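Sulfatase (Bacteroides fragilis CAG:558, PDB 6USS) probably hydrolyses sulfate esters as a calcium-dependent arylsulfatase of a human gut bacterium. Local coordinates at residues T97-A101 against A102-V106; G220-K223 against Y224-T227; L302-W305 against L306-N309; K484-S487 against K488-G491. The protein carries 1 engineered substitution. All coordinates share one frame; numbering follows the deposited sequence.

Contact 1: residues T97-A101 against A102-V106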
ATOM      1  N   THR A  97      -6.623 -14.129   7.487  1.00 18.14           N
ATOM      2  CA  THR A  97      -5.660 -15.198   7.303  1.00 17.31           C
ATOM      3  C   THR A  97      -6.287 -16.542   6.972  1.00 18.68           C
ATOM      4  O   THR A  97      -5.547 -17.487   6.693  1.00 23.36           O
ATOM      5  CB  THR A  97      -4.794 -15.391   8.565  1.00 23.56           C
ATOM      6  OG1 THR A  97      -5.606 -15.903   9.636  1.00 19.76           O
ATOM      7  CG2 THR A  97      -4.105 -14.088   9.003  1.00 16.06           C
ATOM      8  N   GLY A  98      -7.612 -16.676   7.036  1.00 20.85           N
ATOM      9  CA  GLY A  98      -8.229 -17.961   6.747  1.00 18.60           C
ATOM     10  C   GLY A  98      -7.909 -19.052   7.738  1.00 17.40           C
ATOM     11  O   GLY A  98      -8.105 -20.233   7.440  1.00 19.53           O
ATOM     12  N   THR A  99      -7.449 -18.669   8.920  1.00 16.65           N
ATOM     13  CA  THR A  99      -6.955 -19.554   9.961  1.00 17.60           C
ATOM     14  C   THR A  99      -7.946 -19.533  11.114  1.00 18.72           C
ATOM     15  O   THR A  99      -8.502 -18.477  11.435  1.00 20.23           O
ATOM     16  CB  THR A  99      -5.554 -19.083  10.409  1.00 21.65           C
ATOM     17  OG1 THR A  99      -4.555 -19.556   9.484  1.00 18.08           O
ATOM     18  CG2 THR A  99      -5.208 -19.559  11.772  1.00 22.55           C
ATOM     19  N   ASN A 100      -8.202 -20.700  11.707  1.00 17.68           N
ATOM     20  CA  ASN A 100      -8.966 -20.747  12.952  1.00 18.65           C
ATOM     21  C   ASN A 100      -8.177 -20.081  14.085  1.00 20.63           C
ATOM     22  O   ASN A 100      -6.945 -20.159  14.137  1.00 17.81           O
ATOM     23  CB  ASN A 100      -9.301 -22.194  13.325  1.00 15.66           C
ATOM     24  CG  ASN A 100     -10.029 -22.301  14.670  1.00 19.20           C
ATOM     25  OD1 ASN A 100      -9.414 -22.596  15.691  1.00 20.65           O
ATOM     26  ND2 ASN A 100     -11.333 -22.051  14.671  1.00 16.43           N
ATOM     27  N   ALA A 101      -8.896 -19.434  15.008  1.00 17.20           N
ATOM     28  CA  ALA A 101      -8.229 -18.630  16.034  1.00 16.17           C
ATOM     29  C   ALA A 101      -7.262 -19.461  16.881  1.00 18.68           C
ATOM     30  O   ALA A 101      -6.210 -18.968  17.308  1.00 18.24           O
ATOM     31  CB  ALA A 101      -9.276 -17.944  16.917  1.00 16.49           C
ATOM     32  N   ALA A 102      -7.593 -20.728  17.133  1.00 17.80           N
ATOM     33  CA  ALA A 102      -6.720 -21.550  17.961  1.00 23.35           C
ATOM     34  C   ALA A 102      -5.338 -21.647  17.344  1.00 21.79           C
ATOM     35  O   ALA A 102      -4.334 -21.637  18.060  1.00 20.69           O
ATOM     36  CB  ALA A 102      -7.320 -22.945  18.163  1.00 21.68           C
ATOM     37  N   ARG A 103      -5.269 -21.693  16.010  1.00 21.01           N
ATOM     38  CA  ARG A 103      -3.991 -21.810  15.326  1.00 18.43           C
ATOM     39  C   ARG A 103      -3.229 -20.485  15.285  1.00 23.91           C
ATOM     40  O   ARG A 103      -2.007 -20.472  15.483  1.00 24.05           O
ATOM     41  CB  ARG A 103      -4.204 -22.343  13.912  1.00 21.35           C
ATOM     42  CG  ARG A 103      -2.923 -22.488  13.129  1.00 19.05           C
ATOM     43  CD  ARG A 103      -3.189 -22.575  11.645  1.00 19.06           C
ATOM     44  NE  ARG A 103      -4.099 -23.661  11.293  1.00 21.92           N
ATOM     45  CZ  ARG A 103      -3.747 -24.943  11.283  1.00 20.94           C
ATOM     46  NH1 ARG A 103      -2.514 -25.291  11.619  1.00 16.71           N
ATOM     47  NH2 ARG A 103      -4.624 -25.878  10.943  1.00 14.12           N
ATOM     48  N   HIS A 104      -3.897 -19.357  15.022  1.00 17.35           N
ATOM     49  CA  HIS A 104      -3.080 -18.156  14.894  1.00 20.49           C
ATOM     50  C   HIS A 104      -2.778 -17.489  16.232  1.00 20.25           C
ATOM     51  O   HIS A 104      -1.911 -16.610  16.280  1.00 18.51           O
ATOM     52  CB  HIS A 104      -3.704 -17.148  13.906  1.00 19.04           C
ATOM     53  CG  HIS A 104      -5.058 -16.635  14.295  1.00 20.14           C
ATOM     54  ND1 HIS A 104      -5.295 -15.946  15.470  1.00 18.14           N
ATOM     55  CD2 HIS A 104      -6.241 -16.676  13.637  1.00 17.29           C
ATOM     56  CE1 HIS A 104      -6.569 -15.597  15.520  1.00 19.64           C
ATOM     57  NE2 HIS A 104      -7.166 -16.030  14.420  1.00 16.81           N
ATOM     58  N   ARG A 105      -3.445 -17.892  17.312  1.00 17.74           N
ATOM     59  CA  ARG A 105      -3.117 -17.493  18.679  1.00 18.89           C
ATOM     60  C   ARG A 105      -3.285 -16.003  18.952  1.00 18.75           C
ATOM     61  O   ARG A 105      -2.821 -15.522  19.993  1.00 16.91           O
ATOM     62  CB  ARG A 105      -1.693 -17.900  19.060  1.00 16.51           C
ATOM     63  CG  ARG A 105      -1.456 -19.382  18.952  1.00 22.61           C
ATOM     64  CD  ARG A 105       0.014 -19.668  18.884  1.00 21.59           C
ATOM     65  NE  ARG A 105       0.332 -21.037  19.263  1.00 19.12           N
ATOM     66  CZ  ARG A 105       1.572 -21.469  19.469  1.00 21.38           C
ATOM     67  NH1 ARG A 105       2.587 -20.631  19.337  1.00 20.64           N
ATOM     68  NH2 ARG A 105       1.804 -22.731  19.806  1.00 25.26           N
ATOM     69  N   VAL A 106      -3.917 -15.253  18.055  1.00 15.06           N
ATOM     70  CA  VAL A 106      -4.343 -13.902  18.403  1.00 17.92           C
ATOM     71  C   VAL A 106      -5.731 -14.036  19.014  1.00 16.23           C
ATOM     72  O   VAL A 106      -6.733 -13.727  18.364  1.00 19.45           O
ATOM     73  CB  VAL A 106      -4.347 -12.968  17.175  1.00 19.63           C
ATOM     74  CG1 VAL A 106      -4.308 -11.539  17.604  1.00 16.19           C
ATOM     75  CG2 VAL A 106      -3.175 -13.264  16.265  1.00 17.02           C
TER
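One face of the His104 imidazole rests on the backbone of Ala101, whose CA lies 3.5 Å from the ring centroid in a CH-pi contact shifted toward the rim on the NE2 side. At the ring edge, nearly in plane, Val106 N donates to His104 ND1 (3.0 Å), while His104 NE2 is hydrogen-bonded to Ser94 OG on helix 88-97. With both nitrogens engaged, rotation of the buried ring is well defined. Thr97 and Gly98 close the sulfatase signature that runs through the engineered Cys88, and the turn continues from them; Gly98 leaves helix 88-97 at positive phi, and a short second helix, 101-104, begins after a three-residue link. The imidazole is tucked against that helix's first turn because His104 CG stands between the backbone N and the carbonyl carbon (chi1 62°). Thr99 CG2 fills the corner between two side chains: it approaches the His104 ring obliquely, 3.6 Å from His104 CB, and packs equally close to Arg103 CD, near the guanidinium edge. Beyond it, Arg103 NH2 forms a salt bridge with Asp403 OD1. Asn100 O collects two backbone donors, Arg103 N at 2.9 Å and His104 N at 3.3 Å, the former from above the carbonyl plane and the latter within it. Asn100 is also the N-cap, its ND2 held by Tyr424 O and Glu381 OE1. That grip leaves Asn100 OD1 turned to Ala102 N, which donates to it over 3.0 Å from 53° above the amide carbonyl plane.

Contact 2: residues G220-K223 against Y224-T227; sequences GLDK and YWGT
The Trp225 indole lies over the backbone and carboxylate of Asp222, three residues earlier. Trp225 CB starts 3.3 Å from Asp222 O, the same oxygen that accepts a hydrogen bond from Trp225 N. CG keeps close to that carbonyl, and Trp225 CD1 comes to 3.2 Å from Leu221 O, which approaches the ring obliquely. NE1 donates to water 1; this water also accepts from Leu221 N and donates to Asp222 OD1, so one molecule ties the indole NE1 to the start of the turn. Asp222 CA sits over the face of the five-membered ring, 3.6 Å from its centroid, in a CH-pi contact. Farther out, Trp225 CZ2 meets Asp222 OD1 at 3.5 Å. Trp225 CH2 has Asp222 OD2 nearby, the carboxylate stacking at 29° to the ring. Tyr224 is laid differently: Lys223 CG, 4.1 Å from the phenol centroid, covers one face and the lysine chain runs alongside, while Leu221 CB touches Tyr224 CD2 at 3.9 Å. Tyr224 OH is hydrogen-bonded to Glu238 OE2 on helix 231-247, which joins this loop to the helix that follows it. The backbone bonds Tyr224 N to Leu221 O and Trp225 N to Asp222 O both span three residues, as in a 3-10 turn. It runs straight into a type II beta turn from Tyr224 to Thr227, with Gly226 at the third position in its characteristic positive-phi conformation and Tyr224 O receiving both Thr227 N and OG1.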
ATOM      1  N   GLY A 220      -6.953   9.782   9.576  1.00 17.64           N
ATOM      2  CA  GLY A 220      -7.425   9.813   8.208  1.00 13.75           C
ATOM      3  C   GLY A 220      -8.706  10.578   7.952  1.00 20.18           C
ATOM      4  O   GLY A 220      -9.251  10.474   6.849  1.00 22.03           O
ATOM      5  N   LEU A 221      -9.211  11.350   8.921  1.00 19.72           N
ATOM      6  CA  LEU A 221     -10.465  12.081   8.748  1.00 22.37           C
ATOM      7  C   LEU A 221     -10.309  13.533   9.186  1.00 24.25           C
ATOM      8  O   LEU A 221     -11.243  14.137   9.739  1.00 20.89           O
ATOM      9  CB  LEU A 221     -11.597  11.402   9.516  1.00 18.34           C
ATOM     10  CG  LEU A 221     -11.840   9.941   9.133  1.00 19.27           C
ATOM     11  CD1 LEU A 221     -12.808   9.298  10.108  1.00 14.65           C
ATOM     12  CD2 LEU A 221     -12.344   9.823   7.680  1.00 20.34           C
ATOM     13  N   ASP A 222      -9.123  14.100   8.940  1.00 19.51           N
ATOM     14  CA  ASP A 222      -8.788  15.408   9.484  1.00 21.39           C
ATOM     15  C   ASP A 222      -9.737  16.489   8.966  1.00 25.04           C
ATOM     16  O   ASP A 222     -10.104  17.405   9.712  1.00 29.66           O
ATOM     17  CB  ASP A 222      -7.327  15.748   9.164  1.00 22.21           C
ATOM     18  CG  ASP A 222      -6.301  14.826   9.893  1.00 25.85           C
ATOM     19  OD1 ASP A 222      -6.613  13.662  10.252  1.00 23.11           O
ATOM     20  OD2 ASP A 222      -5.153  15.279  10.092  1.00 25.00           O
ATOM     21  N   LYS A 223     -10.181  16.388   7.708  1.00 21.67           N
ATOM     22  CA  LYS A 223     -11.051  17.431   7.170  1.00 23.58           C
ATOM     23  C   LYS A 223     -12.449  17.430   7.789  1.00 29.45           C
ATOM     24  O   LYS A 223     -13.212  18.370   7.541  1.00 27.89           O
ATOM     25  CB  LYS A 223     -11.162  17.316   5.643  1.00 24.65           C
ATOM     26  CG  LYS A 223     -11.926  16.077   5.139  1.00 37.95           C
ATOM     27  CD  LYS A 223     -12.256  16.188   3.634  1.00 45.82           C
ATOM     28  CE  LYS A 223     -12.106  14.843   2.888  1.00 42.12           C
ATOM     29  NZ  LYS A 223     -10.707  14.441   2.451  1.00 34.30           N
ATOM     30  N   TYR A 224     -12.820  16.416   8.571  1.00 27.52           N
ATOM     31  CA  TYR A 224     -14.114  16.421   9.242  1.00 22.81           C
ATOM     32  C   TYR A 224     -14.026  16.953  10.664  1.00 24.15           C
ATOM     33  O   TYR A 224     -15.060  17.055  11.335  1.00 20.25           O
ATOM     34  CB  TYR A 224     -14.724  15.011   9.256  1.00 24.65           C
ATOM     35  CG  TYR A 224     -14.935  14.436   7.876  1.00 24.21           C
ATOM     36  CD1 TYR A 224     -16.086  14.719   7.157  1.00 24.63           C
ATOM     37  CD2 TYR A 224     -13.977  13.613   7.286  1.00 24.35           C
ATOM     38  CE1 TYR A 224     -16.282  14.202   5.884  1.00 19.42           C
ATOM     39  CE2 TYR A 224     -14.168  13.091   6.017  1.00 22.32           C
ATOM     40  CZ  TYR A 224     -15.325  13.394   5.317  1.00 20.87           C
ATOM     41  OH  TYR A 224     -15.536  12.900   4.045  1.00 16.42           O
ATOM     42  N   TRP A 225     -12.821  17.302  11.130  1.00 25.03           N
ATOM     43  CA  TRP A 225     -12.647  17.742  12.509  1.00 25.08           C
ATOM     44  C   TRP A 225     -13.436  19.017  12.757  1.00 27.29           C
ATOM     45  O   TRP A 225     -13.507  19.899  11.899  1.00 25.92           O
ATOM     46  CB  TRP A 225     -11.173  17.991  12.827  1.00 20.30           C
ATOM     47  CG  TRP A 225     -10.323  16.774  12.897  1.00 24.74           C
ATOM     48  CD1 TRP A 225     -10.701  15.490  12.635  1.00 26.22           C
ATOM     49  CD2 TRP A 225      -8.928  16.720  13.233  1.00 27.82           C
ATOM     50  NE1 TRP A 225      -9.632  14.638  12.794  1.00 24.28           N
ATOM     51  CE2 TRP A 225      -8.533  15.369  13.159  1.00 25.12           C
ATOM     52  CE3 TRP A 225      -7.978  17.683  13.591  1.00 25.67           C
ATOM     53  CZ2 TRP A 225      -7.233  14.962  13.423  1.00 26.01           C
ATOM     54  CZ3 TRP A 225      -6.694  17.279  13.854  1.00 19.10           C
ATOM     55  CH2 TRP A 225      -6.331  15.932  13.771  1.00 24.84           C
ATOM     56  N   GLY A 226     -14.030  19.111  13.939  1.00 24.67           N
ATOM     57  CA  GLY A 226     -14.769  20.307  14.267  1.00 25.53           C
ATOM     58  C   GLY A 226     -16.032  20.523  13.467  1.00 29.32           C
ATOM     59  O   GLY A 226     -16.590  21.622  13.511  1.00 32.67           O
ATOM     60  N   THR A 227     -16.483  19.528  12.713  1.00 23.05           N
ATOM     61  CA  THR A 227     -17.810  19.538  12.123  1.00 18.36           C
ATOM     62  C   THR A 227     -18.707  18.603  12.928  1.00 24.01           C
ATOM     63  O   THR A 227     -18.263  17.921  13.854  1.00 27.64           O
ATOM     64  CB  THR A 227     -17.758  19.120  10.651  1.00 23.53           C
ATOM     65  OG1 THR A 227     -17.616  17.694  10.547  1.00 21.17           O
ATOM     66  CG2 THR A 227     -16.579  19.767   9.961  1.00 19.88           C
TER
HETATM   67  O   HOH W   1      -8.787  11.777  11.640  1.00 18.95           O

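Contact 3: residues L302-W305 against L306-N309; sequences LMDW and LDKN
Leu306 opens the last turn of helix 283-308, its N bonded to Leu302 O while its CD2 reaches the edge of the Trp305 indole, 3.9 Å from CZ3. Asp307 follows, its N donating to Met303 O; water 2 bridges that same carbonyl and Asp307 OD1 with two donated bonds. Asp307 OD2 stands 4.2 Å from Asp304 OD1. This pairing of like charges is probably eased by Arg71, whose NH2 makes a salt bridge to Asp304 OD1 and a long, weak ion pair with Asp307 OD2. Lys308 N donates to Asp304 O, and its chain, bent at CB-CG and CG-CD, curls back so that CD packs 3.2 Å from Asp304 O and NZ 3.6 Å from Asp304 CB. Asn309 is the first residue beyond the helix. Its backbone N bonds only weakly to Trp305 O, but its ND2 makes a short, nearly straight bond (2.6 Å, 170°) to the same oxygen. The amide lies over the indole with the planes 27° apart, ND2 3.0 Å above the ring. Trp305 CG is anti to the backbone N (chi1 -176°), which swings the indole toward the helix end and beneath this amide. On that side Leu302 and Trp305 pack on Ile240 of helix 231-247, and Trp305 NE1 bonds to Asn244 OD1; Leu306 instead meets Thr315 and Val317 of strand 315-321 and Arg363 of strand 357-363.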
ATOM      1  N   LEU A 302     -23.963   3.066   0.436  1.00 17.23           N
ATOM      2  CA  LEU A 302     -23.184   2.286  -0.521  1.00 19.18           C
ATOM      3  C   LEU A 302     -24.095   1.547  -1.504  1.00 20.89           C
ATOM      4  O   LEU A 302     -23.790   1.462  -2.702  1.00 19.63           O
ATOM      5  CB  LEU A 302     -22.267   1.309   0.221  1.00 12.57           C
ATOM      6  CG  LEU A 302     -21.291   1.975   1.186  1.00 18.72           C
ATOM      7  CD1 LEU A 302     -20.547   0.947   2.054  1.00 17.30           C
ATOM      8  CD2 LEU A 302     -20.310   2.867   0.405  1.00  9.42           C
ATOM      9  N   MET A 303     -25.226   1.018  -1.022  1.00 17.26           N
ATOM     10  CA  MET A 303     -26.140   0.315  -1.914  1.00 20.33           C
ATOM     11  C   MET A 303     -26.703   1.258  -2.977  1.00 23.93           C
ATOM     12  O   MET A 303     -26.857   0.867  -4.145  1.00 19.78           O
ATOM     13  CB  MET A 303     -27.263  -0.342  -1.107  1.00 20.73           C
ATOM     14  CG  MET A 303     -26.839  -1.599  -0.315  1.00 19.29           C
ATOM     15  SD  MET A 303     -28.042  -2.160   0.949  1.00 29.25           S
ATOM     16  CE  MET A 303     -29.321  -2.909  -0.081  1.00 23.66           C
ATOM     17  N   ASP A 304     -27.002   2.507  -2.593  1.00 20.21           N
ATOM     18  CA  ASP A 304     -27.470   3.488  -3.565  1.00 22.58           C
ATOM     19  C   ASP A 304     -26.347   3.894  -4.496  1.00 25.81           C
ATOM     20  O   ASP A 304     -26.578   4.096  -5.694  1.00 24.94           O
ATOM     21  CB  ASP A 304     -28.044   4.733  -2.879  1.00 20.88           C
ATOM     22  CG  ASP A 304     -29.155   4.407  -1.897  1.00 33.14           C
ATOM     23  OD1 ASP A 304     -29.742   3.298  -1.982  1.00 44.66           O
ATOM     24  OD2 ASP A 304     -29.449   5.265  -1.033  1.00 32.98           O
ATOM     25  N   TRP A 305     -25.123   4.017  -3.967  1.00 23.25           N
ATOM     26  CA  TRP A 305     -23.990   4.318  -4.833  1.00 23.51           C
ATOM     27  C   TRP A 305     -23.840   3.248  -5.908  1.00 25.45           C
ATOM     28  O   TRP A 305     -23.659   3.566  -7.092  1.00 26.03           O
ATOM     29  CB  TRP A 305     -22.695   4.469  -4.028  1.00 17.78           C
ATOM     30  CG  TRP A 305     -21.571   4.874  -4.926  1.00 22.46           C
ATOM     31  CD1 TRP A 305     -21.160   6.151  -5.217  1.00 24.35           C
ATOM     32  CD2 TRP A 305     -20.738   4.004  -5.704  1.00 20.88           C
ATOM     33  NE1 TRP A 305     -20.117   6.121  -6.113  1.00 19.51           N
ATOM     34  CE2 TRP A 305     -19.837   4.814  -6.421  1.00 18.64           C
ATOM     35  CE3 TRP A 305     -20.666   2.615  -5.860  1.00 21.25           C
ATOM     36  CZ2 TRP A 305     -18.882   4.282  -7.278  1.00 20.90           C
ATOM     37  CZ3 TRP A 305     -19.704   2.090  -6.710  1.00 18.02           C
ATOM     38  CH2 TRP A 305     -18.828   2.924  -7.409  1.00 18.40           C
ATOM     39  N   LEU A 306     -23.938   1.970  -5.516  1.00 23.88           N
ATOM     40  CA  LEU A 306     -23.906   0.876  -6.489  1.00 23.33           C
ATOM     41  C   LEU A 306     -25.016   1.015  -7.526  1.00 22.41           C
ATOM     42  O   LEU A 306     -24.769   0.860  -8.729  1.00 20.43           O
ATOM     43  CB  LEU A 306     -24.020  -0.478  -5.783  1.00 19.86           C
ATOM     44  CG  LEU A 306     -22.854  -1.002  -4.939  1.00 22.84           C
ATOM     45  CD1 LEU A 306     -23.248  -2.307  -4.233  1.00 17.22           C
ATOM     46  CD2 LEU A 306     -21.628  -1.205  -5.809  1.00 18.70           C
ATOM     47  N   ASP A 307     -26.255   1.267  -7.066  1.00 22.68           N
ATOM     48  CA  ASP A 307     -27.397   1.412  -7.972  1.00 22.55           C
ATOM     49  C   ASP A 307     -27.145   2.505  -8.998  1.00 23.69           C
ATOM     50  O   ASP A 307     -27.401   2.314 -10.191  1.00 26.34           O
ATOM     51  CB  ASP A 307     -28.688   1.745  -7.204  1.00 20.22           C
ATOM     52  CG  ASP A 307     -29.262   0.556  -6.450  1.00 31.37           C
ATOM     53  OD1 ASP A 307     -29.122  -0.591  -6.931  1.00 42.15           O
ATOM     54  OD2 ASP A 307     -29.862   0.762  -5.367  1.00 40.26           O
ATOM     55  N   LYS A 308     -26.626   3.651  -8.553  1.00 23.61           N
ATOM     56  CA  LYS A 308     -26.530   4.827  -9.405  1.00 26.04           C
ATOM     57  C   LYS A 308     -25.301   4.834 -10.302  1.00 25.31           C
ATOM     58  O   LYS A 308     -25.237   5.678 -11.195  1.00 29.48           O
ATOM     59  CB  LYS A 308     -26.581   6.107  -8.549  1.00 20.19           C
ATOM     60  CG  LYS A 308     -28.025   6.484  -8.181  1.00 35.87           C
ATOM     61  CD  LYS A 308     -28.277   6.582  -6.661  1.00 51.49           C
ATOM     62  CE  LYS A 308     -27.505   7.746  -6.007  1.00 44.32           C
ATOM     63  NZ  LYS A 308     -27.867   7.934  -4.571  1.00 44.54           N
ATOM     64  N   ASN A 309     -24.340   3.929 -10.112  1.00 23.96           N
ATOM     65  CA  ASN A 309     -23.171   3.858 -10.984  1.00 19.57           C
ATOM     66  C   ASN A 309     -23.133   2.576 -11.810  1.00 19.98           C
ATOM     67  O   ASN A 309     -22.086   2.236 -12.371  1.00 18.35           O
ATOM     68  CB  ASN A 309     -21.884   3.992 -10.171  1.00 23.52           C
ATOM     69  CG  ASN A 309     -21.777   5.334  -9.455  1.00 24.79           C
ATOM     70  OD1 ASN A 309     -21.176   6.275  -9.969  1.00 25.28           O
ATOM     71  ND2 ASN A 309     -22.340   5.416  -8.251  1.00 23.57           N
TER
HETATM   72  O   HOH W   2     -27.627  -1.873  -4.651  1.00 25.29           O

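Contact 4: residues K484-S487 against K488-G491; sequences KHLS and KDLG
Residues 484-491 form two regular turns of alpha helix, joined by four consecutive i to i+4 backbone bonds: Lys488 N to Lys484 O, Asp489 N to His485 O, Leu490 N to Leu486 O and Gly491 N to Ser487 O, all 2.8 to 2.9 Å long and close to straight. Against this backbone the side chains mostly touch through their first carbons. Asp489 CB lies 3.4 Å from His485 O and 3.5 Å from Leu486 O, and Leu490 CB 3.4 Å from Leu486 O. Lys488 CB, 3.6 Å from both Lys484 O and His485 O, begins a chain that then bends off toward Asp515, with which NZ makes a long, weak ion pair. Leu486 and Asp489 run side by side in the same direction, with Leu486 CD2 4.2 Å from Asp489 OD2, a loose flank contact between an apolar branch and a carboxylate. With CG anti to the backbone N (chi1 -171°), the Asp489 carboxylate is carried along this side, where its oxygens find separate partners: OD1 is hydrogen-bonded to Tyr424 OH and OD2 to Ser422 OG. Buried Ser487 turns its hydroxyl back on its own helix, OG bonding to Val483 O. Helix 480-496 packs against the four-stranded antiparallel sheet of the C-terminal region, a pairing familiar from sulfatases: Leu486 meets Val444 of strand 441-446 and Trp449 and Leu451 of strand 449-454, Ser487 also touches Leu451, Leu490 rests on Cys442, and Asp489 is tied to outer strand 422-427.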
ATOM      1  N   LYS A 484     -17.590 -36.969  26.248  1.00 23.96           N
ATOM      2  CA  LYS A 484     -16.264 -37.547  26.057  1.00 26.84           C
ATOM      3  C   LYS A 484     -15.817 -37.447  24.606  1.00 23.83           C
ATOM      4  O   LYS A 484     -14.681 -37.034  24.333  1.00 24.47           O
ATOM      5  CB  LYS A 484     -16.242 -39.000  26.549  1.00 30.35           C
ATOM      6  CG  LYS A 484     -14.826 -39.574  26.631  1.00 40.41           C
ATOM      7  CD  LYS A 484     -14.829 -41.069  26.872  1.00 47.36           C
ATOM      8  CE  LYS A 484     -15.556 -41.792  25.753  1.00 48.50           C
ATOM      9  NZ  LYS A 484     -15.242 -43.242  25.732  1.00 59.38           N
ATOM     10  N   HIS A 485     -16.696 -37.808  23.665  1.00 25.76           N
ATOM     11  CA  HIS A 485     -16.298 -37.780  22.260  1.00 27.06           C
ATOM     12  C   HIS A 485     -15.978 -36.356  21.816  1.00 27.51           C
ATOM     13  O   HIS A 485     -14.928 -36.099  21.207  1.00 22.48           O
ATOM     14  CB  HIS A 485     -17.383 -38.393  21.376  1.00 26.61           C
ATOM     15  CG  HIS A 485     -17.647 -39.853  21.639  1.00 41.03           C
ATOM     16  ND1 HIS A 485     -18.868 -40.447  21.388  1.00 43.69           N
ATOM     17  CD2 HIS A 485     -16.850 -40.836  22.132  1.00 41.33           C
ATOM     18  CE1 HIS A 485     -18.811 -41.729  21.712  1.00 45.03           C
ATOM     19  NE2 HIS A 485     -17.598 -41.990  22.168  1.00 44.23           N
ATOM     20  N   LEU A 486     -16.848 -35.404  22.164  1.00 21.78           N
ATOM     21  CA  LEU A 486     -16.569 -34.014  21.824  1.00 20.73           C
ATOM     22  C   LEU A 486     -15.377 -33.469  22.601  1.00 22.90           C
ATOM     23  O   LEU A 486     -14.640 -32.620  22.088  1.00 26.14           O
ATOM     24  CB  LEU A 486     -17.813 -33.150  22.047  1.00 14.32           C
ATOM     25  CG  LEU A 486     -18.941 -33.509  21.101  1.00 19.73           C
ATOM     26  CD1 LEU A 486     -20.058 -32.514  21.295  1.00 25.42           C
ATOM     27  CD2 LEU A 486     -18.460 -33.519  19.648  1.00 20.68           C
ATOM     28  N   SER A 487     -15.171 -33.935  23.839  1.00 24.35           N
ATOM     29  CA  SER A 487     -13.930 -33.609  24.537  1.00 24.21           C
ATOM     30  C   SER A 487     -12.715 -34.040  23.727  1.00 23.38           C
ATOM     31  O   SER A 487     -11.756 -33.274  23.567  1.00 26.82           O
ATOM     32  CB  SER A 487     -13.892 -34.256  25.928  1.00 23.27           C
ATOM     33  OG  SER A 487     -14.792 -33.623  26.823  1.00 24.95           O
ATOM     34  N   LYS A 488     -12.721 -35.279  23.242  1.00 23.80           N
ATOM     35  CA  LYS A 488     -11.584 -35.770  22.477  1.00 24.94           C
ATOM     36  C   LYS A 488     -11.473 -35.038  21.146  1.00 24.64           C
ATOM     37  O   LYS A 488     -10.369 -34.694  20.705  1.00 24.95           O
ATOM     38  CB  LYS A 488     -11.732 -37.282  22.279  1.00 25.00           C
ATOM     39  CG  LYS A 488     -10.556 -37.992  21.601  1.00 31.33           C
ATOM     40  CD  LYS A 488      -9.205 -37.646  22.254  1.00 46.12           C
ATOM     41  CE  LYS A 488      -8.741 -38.636  23.342  1.00 47.07           C
ATOM     42  NZ  LYS A 488      -7.245 -38.629  23.487  1.00 42.73           N
ATOM     43  N   ASP A 489     -12.613 -34.791  20.496  1.00 25.78           N
ATOM     44  CA  ASP A 489     -12.642 -34.008  19.266  1.00 21.60           C
ATOM     45  C   ASP A 489     -11.907 -32.682  19.470  1.00 28.95           C
ATOM     46  O   ASP A 489     -10.967 -32.351  18.734  1.00 22.33           O
ATOM     47  CB  ASP A 489     -14.108 -33.793  18.839  1.00 22.89           C
ATOM     48  CG  ASP A 489     -14.256 -33.175  17.446  1.00 28.22           C
ATOM     49  OD1 ASP A 489     -13.265 -32.659  16.907  1.00 32.82           O
ATOM     50  OD2 ASP A 489     -15.377 -33.190  16.882  1.00 31.04           O
ATOM     51  N   LEU A 490     -12.298 -31.936  20.512  1.00 25.84           N
ATOM     52  CA  LEU A 490     -11.690 -30.641  20.808  1.00 21.00           C
ATOM     53  C   LEU A 490     -10.204 -30.790  21.125  1.00 19.95           C
ATOM     54  O   LEU A 490      -9.354 -30.132  20.513  1.00 20.51           O
ATOM     55  CB  LEU A 490     -12.442 -29.992  21.978  1.00 20.31           C
ATOM     56  CG  LEU A 490     -12.305 -28.516  22.370  1.00 24.04           C
ATOM     57  CD1 LEU A 490     -12.213 -27.608  21.146  1.00 21.89           C
ATOM     58  CD2 LEU A 490     -13.464 -28.074  23.283  1.00 16.70           C
ATOM     59  N   GLY A 491      -9.874 -31.670  22.071  1.00 19.60           N
ATOM     60  CA  GLY A 491      -8.489 -31.808  22.490  1.00 25.43           C
ATOM     61  C   GLY A 491      -7.562 -32.135  21.338  1.00 23.90           C
ATOM     62  O   GLY A 491      -6.493 -31.528  21.193  1.00 23.10           O
TER

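How the contacts relate
Contact 1 is the one nearest the active site: the side chain of Val106 is about 12 Å from the bound calcium ion, and that of His104 about 12 Å from its ligand Asp322. Contacts 1 and 4 have centres about 20 Å apart and nearest atoms about 7 Å apart; Tyr424 connects them, its backbone O holding Asn100 and its hydroxyl Asp489, while helix 480-496 also reaches contact 1 through Tyr493 and Leu494. Contacts 2 and 3, centres about 25 Å apart, share helix 231-247, which supplies Glu238 to one and Asn244 to the other. Contacts 2 and 4 are farthest apart, about 52 Å between centres, on opposite sides of the chain's centre.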